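Local coordinates for reticulocyte binding protein (Streptococcus agalactiae COH1, PDB 3FAX) that probably hydrolyses alpha-1,6 branch points of alpha-glucans as a pullulanase of the alpha-amylase superfamily, at residues W227-V232 and Y321-E326; N645-I650 and Y658-S663; L48-A53 and I95-F100. All blocks are in the same frame, centred on the assembly; numbering follows the deposited sequence.

Contact 1: residues W227-V232 and Y321-E326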
ATOM      1  N   TRP A 227      -6.377   7.063  20.766  1.00 34.14           N
ATOM      2  CA  TRP A 227      -5.714   5.769  20.994  1.00 34.34           C
ATOM      3  C   TRP A 227      -4.243   5.915  21.378  1.00 34.07           C
ATOM      4  O   TRP A 227      -3.474   6.621  20.717  1.00 33.81           O
ATOM      5  CB  TRP A 227      -5.832   4.888  19.746  1.00 34.78           C
ATOM      6  CG  TRP A 227      -5.026   3.624  19.802  1.00 33.47           C
ATOM      7  CD1 TRP A 227      -4.043   3.250  18.947  1.00 33.49           C
ATOM      8  CD2 TRP A 227      -5.141   2.574  20.765  1.00 33.67           C
ATOM      9  NE1 TRP A 227      -3.529   2.030  19.315  1.00 33.78           N
ATOM     10  CE2 TRP A 227      -4.185   1.591  20.430  1.00 33.84           C
ATOM     11  CE3 TRP A 227      -5.954   2.368  21.882  1.00 34.08           C
ATOM     12  CZ2 TRP A 227      -4.024   0.419  21.165  1.00 33.84           C
ATOM     13  CZ3 TRP A 227      -5.793   1.197  22.614  1.00 34.62           C
ATOM     14  CH2 TRP A 227      -4.838   0.239  22.249  1.00 33.77           C
ATOM     15  N   ASP A 228      -3.876   5.233  22.457  1.00 34.16           N
ATOM     16  CA  ASP A 228      -2.496   5.133  22.905  1.00 32.90           C
ATOM     17  C   ASP A 228      -2.218   3.661  23.165  1.00 31.87           C
ATOM     18  O   ASP A 228      -2.806   3.070  24.063  1.00 31.43           O
ATOM     19  CB  ASP A 228      -2.299   5.955  24.182  1.00 33.46           C
ATOM     20  CG  ASP A 228      -0.844   6.007  24.649  1.00 33.77           C
ATOM     21  OD1 ASP A 228       0.038   5.365  24.040  1.00 34.77           O
ATOM     22  OD2 ASP A 228      -0.586   6.706  25.647  1.00 34.38           O
ATOM     23  N   SER A 229      -1.324   3.065  22.382  1.00 32.33           N
ATOM     24  CA  SER A 229      -0.989   1.647  22.555  1.00 31.65           C
ATOM     25  C   SER A 229      -0.356   1.325  23.911  1.00 32.86           C
ATOM     26  O   SER A 229      -0.310   0.160  24.304  1.00 32.82           O
ATOM     27  CB  SER A 229      -0.086   1.150  21.419  1.00 31.12           C
ATOM     28  OG  SER A 229       0.944   2.070  21.102  1.00 30.52           O
ATOM     29  N   ASN A 230       0.128   2.344  24.622  1.00 34.45           N
ATOM     30  CA  ASN A 230       0.639   2.149  25.986  1.00 36.34           C
ATOM     31  C   ASN A 230      -0.449   1.830  27.029  1.00 36.18           C
ATOM     32  O   ASN A 230      -0.134   1.356  28.123  1.00 35.50           O
ATOM     33  CB  ASN A 230       1.475   3.357  26.440  1.00 37.56           C
ATOM     34  CG  ASN A 230       2.949   3.218  26.078  1.00 38.74           C
ATOM     35  OD1 ASN A 230       3.300   2.665  25.036  1.00 38.87           O
ATOM     36  ND2 ASN A 230       3.817   3.709  26.954  1.00 41.11           N
ATOM     37  N   THR A 231      -1.714   2.079  26.690  1.00 35.00           N
ATOM     38  CA  THR A 231      -2.830   1.748  27.572  1.00 33.55           C
ATOM     39  C   THR A 231      -3.251   0.277  27.473  1.00 32.96           C
ATOM     40  O   THR A 231      -4.048  -0.190  28.277  1.00 33.42           O
ATOM     41  CB  THR A 231      -4.062   2.648  27.294  1.00 33.67           C
ATOM     42  OG1 THR A 231      -4.498   2.483  25.936  1.00 33.62           O
ATOM     43  CG2 THR A 231      -3.726   4.112  27.552  1.00 31.95           C
ATOM     44  N   VAL A 232      -2.721  -0.456  26.500  1.00 32.76           N
ATOM     45  CA  VAL A 232      -3.053  -1.873  26.343  1.00 34.09           C
ATOM     46  C   VAL A 232      -2.859  -2.631  27.647  1.00 34.27           C
ATOM     47  O   VAL A 232      -1.881  -2.409  28.348  1.00 36.52           O
ATOM     48  CB  VAL A 232      -2.197  -2.543  25.226  1.00 35.00           C
ATOM     49  CG1 VAL A 232      -2.088  -4.062  25.426  1.00 34.29           C
ATOM     50  CG2 VAL A 232      -2.777  -2.218  23.848  1.00 34.21           C
ATOM     51  N   TYR A 321      -3.775   2.712  12.797  1.00 29.55           N
ATOM     52  CA  TYR A 321      -2.717   1.737  13.052  1.00 28.91           C
ATOM     53  C   TYR A 321      -2.410   1.680  14.543  1.00 29.75           C
ATOM     54  O   TYR A 321      -2.650   2.643  15.269  1.00 27.72           O
ATOM     55  CB  TYR A 321      -1.452   2.061  12.258  1.00 29.39           C
ATOM     56  CG  TYR A 321      -0.999   3.512  12.281  1.00 28.62           C
ATOM     57  CD1 TYR A 321      -0.186   3.999  13.303  1.00 28.50           C
ATOM     58  CD2 TYR A 321      -1.352   4.382  11.253  1.00 28.04           C
ATOM     59  CE1 TYR A 321       0.246   5.319  13.313  1.00 28.65           C
ATOM     60  CE2 TYR A 321      -0.932   5.707  11.253  1.00 29.55           C
ATOM     61  CZ  TYR A 321      -0.127   6.171  12.287  1.00 31.57           C
ATOM     62  OH  TYR A 321       0.300   7.484  12.292  1.00 31.63           O
ATOM     63  N   PHE A 322      -1.842   0.557  14.978  1.00 29.88           N
ATOM     64  CA  PHE A 322      -1.826   0.179  16.386  1.00 29.79           C
ATOM     65  C   PHE A 322      -0.764   0.886  17.243  1.00 31.81           C
ATOM     66  O   PHE A 322      -1.100   1.481  18.267  1.00 30.35           O
ATOM     67  CB  PHE A 322      -1.668  -1.347  16.505  1.00 31.14           C
ATOM     68  CG  PHE A 322      -1.931  -1.883  17.882  1.00 30.42           C
ATOM     69  CD1 PHE A 322      -3.184  -2.395  18.212  1.00 30.76           C
ATOM     70  CD2 PHE A 322      -0.934  -1.868  18.851  1.00 29.63           C
ATOM     71  CE1 PHE A 322      -3.439  -2.890  19.480  1.00 30.01           C
ATOM     72  CE2 PHE A 322      -1.181  -2.360  20.130  1.00 29.84           C
ATOM     73  CZ  PHE A 322      -2.434  -2.871  20.445  1.00 30.47           C
ATOM     74  N   TYR A 323       0.507   0.801  16.853  1.00 33.10           N
ATOM     75  CA  TYR A 323       1.602   1.278  17.715  1.00 34.80           C
ATOM     76  C   TYR A 323       1.809   2.797  17.687  1.00 33.95           C
ATOM     77  O   TYR A 323       2.641   3.305  16.941  1.00 34.33           O
ATOM     78  CB  TYR A 323       2.908   0.543  17.392  1.00 35.94           C
ATOM     79  CG  TYR A 323       2.942  -0.850  17.969  1.00 38.01           C
ATOM     80  CD1 TYR A 323       2.880  -1.973  17.148  1.00 39.97           C
ATOM     81  CD2 TYR A 323       3.009  -1.043  19.340  1.00 39.23           C
ATOM     82  CE1 TYR A 323       2.902  -3.249  17.680  1.00 40.78           C
ATOM     83  CE2 TYR A 323       3.032  -2.309  19.883  1.00 41.33           C
ATOM     84  CZ  TYR A 323       2.977  -3.408  19.049  1.00 42.00           C
ATOM     85  OH  TYR A 323       3.000  -4.664  19.598  1.00 45.17           O
ATOM     86  N   VAL A 324       1.057   3.505  18.530  1.00 33.22           N
ATOM     87  CA  VAL A 324       1.108   4.963  18.589  1.00 32.16           C
ATOM     88  C   VAL A 324       0.508   5.530  19.857  1.00 32.71           C
ATOM     89  O   VAL A 324      -0.308   4.892  20.515  1.00 33.42           O
ATOM     90  CB  VAL A 324       0.327   5.618  17.424  1.00 32.41           C
ATOM     91  CG1 VAL A 324       1.250   5.895  16.274  1.00 33.33           C
ATOM     92  CG2 VAL A 324      -0.874   4.757  17.007  1.00 30.81           C
ATOM     93  N   ASN A 325       0.930   6.749  20.173  1.00 34.48           N
ATOM     94  CA  ASN A 325       0.276   7.594  21.153  1.00 36.12           C
ATOM     95  C   ASN A 325      -0.237   8.814  20.407  1.00 37.64           C
ATOM     96  O   ASN A 325       0.522   9.732  20.104  1.00 38.69           O
ATOM     97  CB  ASN A 325       1.257   8.009  22.252  1.00 36.44           C
ATOM     98  CG  ASN A 325       0.635   8.948  23.276  1.00 35.39           C
ATOM     99  OD1 ASN A 325      -0.585   9.092  23.350  1.00 36.04           O
ATOM    100  ND2 ASN A 325       1.476   9.590  24.066  1.00 34.04           N
ATOM    101  N   GLU A 326      -1.528   8.817  20.100  1.00 39.13           N
ATOM    102  CA  GLU A 326      -2.127   9.896  19.314  1.00 39.54           C
ATOM    103  C   GLU A 326      -2.255  11.200  20.098  1.00 39.49           C
ATOM    104  O   GLU A 326      -2.607  12.232  19.526  1.00 39.06           O
ATOM    105  CB  GLU A 326      -3.492   9.463  18.791  1.00 39.48           C
ATOM    106  CG  GLU A 326      -3.408   8.325  17.788  1.00 39.09           C
ATOM    107  CD  GLU A 326      -4.737   7.649  17.546  1.00 37.96           C
ATOM    108  OE1 GLU A 326      -5.761   8.129  18.073  1.00 35.79           O
ATOM    109  OE2 GLU A 326      -4.751   6.629  16.822  1.00 38.80           O
TER

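Contact 2: residues N645-I650 and Y658-S663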
ATOM      1  N   ASN A 645      20.313   0.419  13.782  1.00 54.66           N
ATOM      2  CA  ASN A 645      19.136  -0.253  13.256  1.00 53.53           C
ATOM      3  C   ASN A 645      18.750   0.277  11.877  1.00 51.01           C
ATOM      4  O   ASN A 645      18.706   1.488  11.665  1.00 49.76           O
ATOM      5  CB  ASN A 645      17.962  -0.103  14.229  1.00 54.90           C
ATOM      6  CG  ASN A 645      17.016  -1.289  14.194  1.00 56.60           C
ATOM      7  OD1 ASN A 645      17.420  -2.425  14.457  1.00 57.76           O
ATOM      8  ND2 ASN A 645      15.743  -1.031  13.885  1.00 56.80           N
ATOM      9  N   LYS A 646      18.502  -0.643  10.945  1.00 48.21           N
ATOM     10  CA  LYS A 646      17.982  -0.318   9.611  1.00 47.58           C
ATOM     11  C   LYS A 646      18.791   0.757   8.867  1.00 45.91           C
ATOM     12  O   LYS A 646      18.225   1.630   8.201  1.00 44.37           O
ATOM     13  CB  LYS A 646      16.507   0.103   9.709  1.00 47.70           C
ATOM     14  CG  LYS A 646      15.595  -0.900  10.425  1.00 47.61           C
ATOM     15  CD  LYS A 646      15.503  -2.244   9.706  1.00 47.38           C
ATOM     16  CE  LYS A 646      14.552  -3.192  10.436  1.00 47.73           C
ATOM     17  NZ  LYS A 646      14.419  -4.522   9.769  1.00 48.00           N
ATOM     18  N   ALA A 647      20.114   0.667   8.967  1.00 44.62           N
ATOM     19  CA  ALA A 647      21.008   1.654   8.369  1.00 42.92           C
ATOM     20  C   ALA A 647      21.992   1.015   7.385  1.00 41.39           C
ATOM     21  O   ALA A 647      22.405  -0.136   7.552  1.00 39.64           O
ATOM     22  CB  ALA A 647      21.757   2.403   9.458  1.00 43.20           C
ATOM     23  N   THR A 648      22.341   1.773   6.348  1.00 41.04           N
ATOM     24  CA  THR A 648      23.354   1.366   5.375  1.00 40.90           C
ATOM     25  C   THR A 648      24.522   2.332   5.460  1.00 40.92           C
ATOM     26  O   THR A 648      24.327   3.536   5.668  1.00 38.79           O
ATOM     27  CB  THR A 648      22.815   1.388   3.927  1.00 40.44           C
ATOM     28  OG1 THR A 648      21.561   0.710   3.868  1.00 40.54           O
ATOM     29  CG2 THR A 648      23.797   0.710   2.978  1.00 39.52           C
ATOM     30  N   LEU A 649      25.731   1.798   5.283  1.00 42.32           N
ATOM     31  CA  LEU A 649      26.956   2.588   5.382  1.00 42.33           C
ATOM     32  C   LEU A 649      27.495   2.941   4.000  1.00 41.96           C
ATOM     33  O   LEU A 649      27.469   2.119   3.085  1.00 42.58           O
ATOM     34  CB  LEU A 649      28.011   1.811   6.174  1.00 42.81           C
ATOM     35  CG  LEU A 649      29.287   2.567   6.571  1.00 43.01           C
ATOM     36  CD1 LEU A 649      29.773   2.131   7.946  1.00 42.49           C
ATOM     37  CD2 LEU A 649      30.377   2.377   5.537  1.00 42.59           C
ATOM     38  N   ILE A 650      27.964   4.176   3.855  1.00 42.13           N
ATOM     39  CA  ILE A 650      28.757   4.580   2.697  1.00 42.91           C
ATOM     40  C   ILE A 650      30.203   4.823   3.161  1.00 45.02           C
ATOM     41  O   ILE A 650      30.445   5.658   4.038  1.00 44.85           O
ATOM     42  CB  ILE A 650      28.185   5.853   2.038  1.00 42.07           C
ATOM     43  CG1 ILE A 650      26.899   5.529   1.277  1.00 41.17           C
ATOM     44  CG2 ILE A 650      29.191   6.468   1.077  1.00 42.38           C
ATOM     45  CD1 ILE A 650      25.737   5.213   2.147  1.00 40.25           C
ATOM     46  N   TYR A 658      26.109   6.946   7.906  1.00 45.77           N
ATOM     47  CA  TYR A 658      24.969   6.033   7.980  1.00 44.13           C
ATOM     48  C   TYR A 658      23.687   6.662   7.438  1.00 42.55           C
ATOM     49  O   TYR A 658      23.348   7.807   7.745  1.00 41.29           O
ATOM     50  CB  TYR A 658      24.781   5.525   9.408  1.00 44.56           C
ATOM     51  CG  TYR A 658      25.848   4.532   9.821  1.00 44.72           C
ATOM     52  CD1 TYR A 658      25.777   3.202   9.417  1.00 44.76           C
ATOM     53  CD2 TYR A 658      26.930   4.923  10.604  1.00 44.36           C
ATOM     54  CE1 TYR A 658      26.750   2.284   9.785  1.00 44.31           C
ATOM     55  CE2 TYR A 658      27.914   4.009  10.976  1.00 44.48           C
ATOM     56  CZ  TYR A 658      27.814   2.690  10.563  1.00 44.51           C
ATOM     57  OH  TYR A 658      28.773   1.770  10.921  1.00 44.02           O
ATOM     58  N   PHE A 659      22.995   5.894   6.604  1.00 40.77           N
ATOM     59  CA  PHE A 659      21.766   6.335   5.967  1.00 39.46           C
ATOM     60  C   PHE A 659      20.720   5.244   6.168  1.00 39.85           C
ATOM     61  O   PHE A 659      21.007   4.061   5.968  1.00 38.93           O
ATOM     62  CB  PHE A 659      22.010   6.605   4.481  1.00 38.59           C
ATOM     63  CG  PHE A 659      23.105   7.605   4.225  1.00 37.55           C
ATOM     64  CD1 PHE A 659      22.806   8.937   3.973  1.00 36.64           C
ATOM     65  CD2 PHE A 659      24.439   7.218   4.265  1.00 36.33           C
ATOM     66  CE1 PHE A 659      23.816   9.862   3.758  1.00 35.88           C
ATOM     67  CE2 PHE A 659      25.453   8.136   4.054  1.00 35.57           C
ATOM     68  CZ  PHE A 659      25.141   9.460   3.796  1.00 35.45           C
ATOM     69  N   ILE A 660      19.520   5.646   6.580  1.00 39.92           N
ATOM     70  CA  ILE A 660      18.470   4.702   6.953  1.00 40.57           C
ATOM     71  C   ILE A 660      17.694   4.246   5.718  1.00 39.93           C
ATOM     72  O   ILE A 660      17.261   5.072   4.904  1.00 40.47           O
ATOM     73  CB  ILE A 660      17.502   5.329   7.988  1.00 41.47           C
ATOM     74  CG1 ILE A 660      18.267   5.742   9.257  1.00 42.08           C
ATOM     75  CG2 ILE A 660      16.376   4.362   8.340  1.00 41.76           C
ATOM     76  CD1 ILE A 660      19.024   4.602   9.936  1.00 41.27           C
ATOM     77  N   HIS A 661      17.530   2.931   5.595  1.00 38.26           N
ATOM     78  CA  HIS A 661      16.847   2.318   4.455  1.00 37.46           C
ATOM     79  C   HIS A 661      15.468   1.768   4.824  1.00 36.41           C
ATOM     80  O   HIS A 661      14.795   1.175   3.997  1.00 34.82           O
ATOM     81  CB  HIS A 661      17.716   1.203   3.855  1.00 37.07           C
ATOM     82  CG  HIS A 661      18.065   0.115   4.820  1.00 37.08           C
ATOM     83  ND1 HIS A 661      19.254   0.091   5.514  1.00 37.53           N
ATOM     84  CD2 HIS A 661      17.386  -0.993   5.202  1.00 38.05           C
ATOM     85  CE1 HIS A 661      19.294  -0.984   6.282  1.00 37.75           C
ATOM     86  NE2 HIS A 661      18.172  -1.658   6.113  1.00 37.55           N
ATOM     87  N   ASP A 662      15.054   1.965   6.069  1.00 36.85           N
ATOM     88  CA  ASP A 662      13.770   1.467   6.546  1.00 36.22           C
ATOM     89  C   ASP A 662      13.344   2.369   7.700  1.00 35.14           C
ATOM     90  O   ASP A 662      13.564   2.051   8.866  1.00 33.21           O
ATOM     91  CB  ASP A 662      13.909  -0.001   6.982  1.00 37.32           C
ATOM     92  CG  ASP A 662      12.571  -0.686   7.218  1.00 37.82           C
ATOM     93  OD1 ASP A 662      11.517  -0.101   6.891  1.00 40.68           O
ATOM     94  OD2 ASP A 662      12.582  -1.827   7.726  1.00 36.46           O
ATOM     95  N   SER A 663      12.734   3.501   7.356  1.00 34.68           N
ATOM     96  CA  SER A 663      12.489   4.563   8.327  1.00 35.94           C
ATOM     97  C   SER A 663      11.100   4.526   8.983  1.00 37.44           C
ATOM     98  O   SER A 663      10.610   5.551   9.452  1.00 37.68           O
ATOM     99  CB  SER A 663      12.756   5.933   7.685  1.00 35.99           C
ATOM    100  OG  SER A 663      11.915   6.179   6.574  1.00 36.03           O
TER

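Contact 3: residues L48-A53 and I95-F100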
ATOM      1  N   LEU A  48     -22.962 -30.071   5.149  1.00 33.42           N
ATOM      2  CA  LEU A  48     -24.109 -30.609   5.892  1.00 33.30           C
ATOM      3  C   LEU A  48     -23.996 -32.097   6.241  1.00 32.97           C
ATOM      4  O   LEU A  48     -24.505 -32.529   7.274  1.00 31.10           O
ATOM      5  CB  LEU A  48     -25.410 -30.367   5.113  1.00 32.28           C
ATOM      6  CG  LEU A  48     -26.181 -29.065   5.394  1.00 32.51           C
ATOM      7  CD1 LEU A  48     -25.277 -27.953   5.899  1.00 32.71           C
ATOM      8  CD2 LEU A  48     -26.951 -28.620   4.159  1.00 29.54           C
ATOM      9  N   THR A  49     -23.337 -32.874   5.384  1.00 33.41           N
ATOM     10  CA  THR A  49     -23.290 -34.322   5.567  1.00 35.23           C
ATOM     11  C   THR A  49     -21.878 -34.896   5.488  1.00 34.87           C
ATOM     12  O   THR A  49     -21.710 -36.071   5.183  1.00 35.67           O
ATOM     13  CB  THR A  49     -24.211 -35.032   4.534  1.00 34.70           C
ATOM     14  OG1 THR A  49     -23.716 -34.814   3.208  1.00 35.18           O
ATOM     15  CG2 THR A  49     -25.636 -34.503   4.641  1.00 33.17           C
ATOM     16  N   SER A  50     -20.873 -34.074   5.783  1.00 36.36           N
ATOM     17  CA  SER A  50     -19.473 -34.489   5.653  1.00 36.24           C
ATOM     18  C   SER A  50     -18.607 -33.978   6.792  1.00 35.84           C
ATOM     19  O   SER A  50     -18.491 -32.770   6.993  1.00 35.60           O
ATOM     20  CB  SER A  50     -18.895 -33.989   4.337  1.00 36.05           C
ATOM     21  OG  SER A  50     -19.595 -34.553   3.257  1.00 37.07           O
ATOM     22  N   ILE A  51     -18.009 -34.915   7.522  1.00 36.42           N
ATOM     23  CA  ILE A  51     -17.012 -34.622   8.544  1.00 36.15           C
ATOM     24  C   ILE A  51     -15.699 -35.266   8.131  1.00 38.29           C
ATOM     25  O   ILE A  51     -15.660 -36.427   7.728  1.00 40.13           O
ATOM     26  CB  ILE A  51     -17.418 -35.189   9.909  1.00 37.33           C
ATOM     27  CG1 ILE A  51     -18.528 -34.338  10.528  1.00 36.45           C
ATOM     28  CG2 ILE A  51     -16.203 -35.281  10.858  1.00 35.93           C
ATOM     29  CD1 ILE A  51     -19.275 -35.045  11.648  1.00 36.42           C
ATOM     30  N   GLN A  52     -14.624 -34.501   8.263  1.00 40.02           N
ATOM     31  CA  GLN A  52     -13.305 -34.892   7.815  1.00 41.00           C
ATOM     32  C   GLN A  52     -12.443 -35.119   9.057  1.00 40.44           C
ATOM     33  O   GLN A  52     -12.121 -34.180   9.770  1.00 41.08           O
ATOM     34  CB  GLN A  52     -12.754 -33.755   6.961  1.00 42.86           C
ATOM     35  CG  GLN A  52     -11.460 -34.022   6.236  1.00 44.95           C
ATOM     36  CD  GLN A  52     -10.833 -32.729   5.743  1.00 45.84           C
ATOM     37  OE1 GLN A  52     -10.386 -31.897   6.542  1.00 45.23           O
ATOM     38  NE2 GLN A  52     -10.809 -32.547   4.427  1.00 45.37           N
ATOM     39  N   ALA A  53     -12.102 -36.371   9.334  1.00 40.09           N
ATOM     40  CA  ALA A  53     -11.305 -36.705  10.512  1.00 39.63           C
ATOM     41  C   ALA A  53      -9.854 -36.950  10.112  1.00 38.58           C
ATOM     42  O   ALA A  53      -9.577 -37.831   9.301  1.00 38.07           O
ATOM     43  CB  ALA A  53     -11.879 -37.925  11.203  1.00 38.90           C
ATOM     44  N   ILE A  95     -13.175 -39.414   5.363  1.00 36.10           N
ATOM     45  CA  ILE A  95     -14.354 -38.624   5.077  1.00 35.08           C
ATOM     46  C   ILE A  95     -15.549 -39.416   5.600  1.00 36.29           C
ATOM     47  O   ILE A  95     -15.820 -40.528   5.131  1.00 33.39           O
ATOM     48  CB  ILE A  95     -14.516 -38.338   3.585  1.00 35.10           C
ATOM     49  CG1 ILE A  95     -13.456 -37.336   3.118  1.00 35.91           C
ATOM     50  CG2 ILE A  95     -15.914 -37.800   3.300  1.00 34.73           C
ATOM     51  CD1 ILE A  95     -12.173 -37.983   2.635  1.00 36.30           C
ATOM     52  N   ILE A  96     -16.235 -38.831   6.586  1.00 36.89           N
ATOM     53  CA  ILE A  96     -17.364 -39.455   7.276  1.00 36.10           C
ATOM     54  C   ILE A  96     -18.661 -38.825   6.781  1.00 36.83           C
ATOM     55  O   ILE A  96     -18.804 -37.596   6.797  1.00 37.33           O
ATOM     56  CB  ILE A  96     -17.265 -39.237   8.797  1.00 35.50           C
ATOM     57  CG1 ILE A  96     -15.968 -39.843   9.349  1.00 35.52           C
ATOM     58  CG2 ILE A  96     -18.464 -39.845   9.504  1.00 35.68           C
ATOM     59  CD1 ILE A  96     -15.655 -39.411  10.778  1.00 34.45           C
ATOM     60  N   LYS A  97     -19.593 -39.668   6.341  1.00 37.27           N
ATOM     61  CA  LYS A  97     -20.893 -39.220   5.855  1.00 39.08           C
ATOM     62  C   LYS A  97     -21.982 -39.494   6.896  1.00 38.06           C
ATOM     63  O   LYS A  97     -22.045 -40.583   7.473  1.00 35.96           O
ATOM     64  CB  LYS A  97     -21.275 -39.939   4.558  1.00 41.46           C
ATOM     65  CG  LYS A  97     -20.293 -39.819   3.412  1.00 43.14           C
ATOM     66  CD  LYS A  97     -20.181 -38.393   2.892  1.00 45.71           C
ATOM     67  CE  LYS A  97     -19.803 -38.369   1.410  1.00 46.86           C
ATOM     68  NZ  LYS A  97     -18.978 -39.544   0.993  1.00 47.33           N
ATOM     69  N   GLY A  98     -22.853 -38.512   7.105  1.00 35.20           N
ATOM     70  CA  GLY A  98     -23.995 -38.680   7.988  1.00 34.56           C
ATOM     71  C   GLY A  98     -24.902 -37.465   7.955  1.00 36.06           C
ATOM     72  O   GLY A  98     -24.646 -36.494   7.234  1.00 33.84           O
ATOM     73  N   ASP A  99     -25.975 -37.515   8.730  1.00 36.16           N
ATOM     74  CA  ASP A  99     -26.811 -36.347   8.901  1.00 36.76           C
ATOM     75  C   ASP A  99     -26.225 -35.533  10.047  1.00 37.39           C
ATOM     76  O   ASP A  99     -26.647 -35.657  11.192  1.00 37.72           O
ATOM     77  CB  ASP A  99     -28.262 -36.749   9.168  1.00 36.51           C
ATOM     78  CG  ASP A  99     -29.229 -35.610   8.949  1.00 36.00           C
ATOM     79  OD1 ASP A  99     -28.793 -34.439   8.963  1.00 34.93           O
ATOM     80  OD2 ASP A  99     -30.430 -35.892   8.756  1.00 36.41           O
ATOM     81  N   PHE A 100     -25.231 -34.710   9.727  1.00 40.08           N
ATOM     82  CA  PHE A 100     -24.547 -33.898  10.728  1.00 41.40           C
ATOM     83  C   PHE A 100     -25.093 -32.477  10.726  1.00 42.69           C
ATOM     84  O   PHE A 100     -24.364 -31.531  10.443  1.00 42.80           O
ATOM     85  CB  PHE A 100     -23.044 -33.874  10.445  1.00 41.77           C
ATOM     86  CG  PHE A 100     -22.421 -35.235  10.343  1.00 42.89           C
ATOM     87  CD1 PHE A 100     -21.695 -35.600   9.217  1.00 43.06           C
ATOM     88  CD2 PHE A 100     -22.558 -36.153  11.366  1.00 42.82           C
ATOM     89  CE1 PHE A 100     -21.119 -36.847   9.118  1.00 42.31           C
ATOM     90  CE2 PHE A 100     -21.982 -37.404  11.269  1.00 43.12           C
ATOM     91  CZ  PHE A 100     -21.261 -37.750  10.144  1.00 42.74           C
TER

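Contact 1: residues W227-V232 and Y321-E326
Val324 O accepts two bonds from Ser229. The backbone N of Ser229 gives the straighter one, 2.8 Å to Val324 O. The Ser229 hydroxyl gives the other from above the carbonyl plane, with OG 3.1 Å from Val324 O. Its chi1 of 43° places OG between the backbone N and the carbonyl carbon, turned to this oxygen. The indole NE1 of Trp227 lies 2.7 Å from Phe322 O, the shortest bond here, and meets a lone pair in the carbonyl plane. The same indole turns the edge of its six-membered ring to the face of Phe322 in a T-shaped stack, planes at 67°. Trp227 CZ2 sits over the rim of that face. Val232 CG2 reaches Phe322 CZ at 3.5 Å; the two side chains cross at about a right angle.

Both segments are loop, apart from a 3-10 turn at 229-231. Residues 321-326 follow the second TIM-barrel strand, 312-315. Residues 227-232 lie in a loop of the antiparallel sheet that includes the CBM48-family strands, so the contact joins this sheet to a barrel loop. A single bridge at Asp228 and Asn325 links the backbones. Glu326 N donates to Trp227 O. The Glu326 carboxylate returns to the same residue, and OE1 receives Trp227 N at 3.0 Å from above its plane. Asp228 and Asn325 stack their flat ends, carboxylate and amide 8° apart. Asp228 OD1 also takes the backbone N of Asn230 in an Asx turn. The Tyr323 hydroxyl hydrogen-bonds Lys397 NZ; the Tyr323 side chain comes within about 5 Å of a bound calcium ion.

Contact 2: residues N645-I650 and Y658-S663
Thr648 and Phe659 exchange two backbone bonds, Thr648 N to Phe659 O at 2.7 Å and Phe659 N to Thr648 O at 2.9 Å. They form the hydrogen-bonded pair of two short antiparallel strands. Ala647 with Ile660 and Leu649 with Tyr658 are the non-hydrogen-bonded pairs beside it, and their side chains share one face. There Ala647 CB touches Ile660 CD1 at 3.5 Å. Leu649 lays its CG over one face of the Tyr658 ring, and its CD1 reaches the phenol end. Chi1 of -171° sets Leu649 CG anti to the backbone N and swings the branch over the ring.

The other face carries Thr648 and Phe659. Thr648 O lies at the edge of the Phe659 ring, in its plane. His661 follows the strand, and its ND1 makes a weak bond to Thr648 OG1, 2.9 Å long but bent to 122°. The imidazole covers the Lys646 peptide, with Lys646 O 3.2 Å above its plane toward the rim. Lys646 O takes its hydrogen bond from the backbone N of His661. Lys646 and Asp662 run side by side and point the same way. Their salt bridge is long, NZ to OD2 3.8 Å, so much of the pairing is aliphatic.

Further out, the Tyr658 hydroxyl is held by the backbone N of Val638. Thr648, Ile650 and Phe659 rest on helix 578-586. Asp662 touches Trp344, and its side chain lies about 6 Å from a bound glucose. The pair forms a small beta hairpin after the eighth barrel strand, with one end near the bound sugar.

Contact 3: residues L48-A53 and I95-F100
Strands 50-53 and 95-98 run antiparallel, their axes 4.7 Å apart at closest approach and their directions 153° apart, with Ile51 and Ile96 as the hydrogen-bonded pair. Ile51 N reaches Ile96 O at 2.9 Å, and Ile96 N returns to Ile51 O at 2.7 Å. The ladder slackens toward the loop end. Gly98 N to Thr49 O and Phe100 N to Leu48 O are both weak bonds.

Ile51 carries most of the apolar contact. Its CD1 stands over the centre of the Phe100 ring, 3.3 Å from the centroid and 6° off the normal, a CH-pi contact. Chi1 of -75° puts Ile51 CG1 anti to the carbonyl carbon, and the chain, extended beyond CG1, carries the methyl over the ring. The opposite face of Phe100 lies against Gly98 CA, toward the rim. Ser50 N and the Ile96 carbonyl carbon sit at the ring edge, so Phe100 is folded back over the end of its own strand. Asp99, the centre of an inverse gamma turn, makes this return. Ile96 CD1 meets Ala53 CB at 4.1 Å and Ile51 CG2 at a similar distance.

On the other face Ser50 OG is near Lys97 CD at 3.9 Å. The hydroxyl itself bonds Asp47. Strands 40-47 and 79-88 flank the pair in the same sheet, and Phe107 meets Phe100 edge-to-face. Ile51, Ala53, Ile96 and Phe100 thus make one apolar side, while Ser50, Gln52, Lys97 and the partly exposed Ile95 lie on the other. This implies a sheet with one side packed on a hydrophobic core and a mostly polar, partly exposed side.

How the contacts relate
The three contacts touch nowhere. Contacts 1 and 2 are nearer each other, with centres about 26 Å apart. Contact 1 links a loop of the preceding antiparallel sheet to a barrel loop, and contact 2 is a hairpin after the last barrel strand. Contact 3 lies in the N-terminal sheet, its centre about 45 Å from that of contact 1. All three mix buried and exposed residues. Contact 1 is loop on loop, so side chains supply many of its polar bonds. Contacts 2 and 3 are antiparallel strand pairs held by backbone ladders, the second joining strands distant in sequence. Contact 2 adds a histidine and a long salt bridge, whereas the side-chain part of contact 3 is mainly apolar.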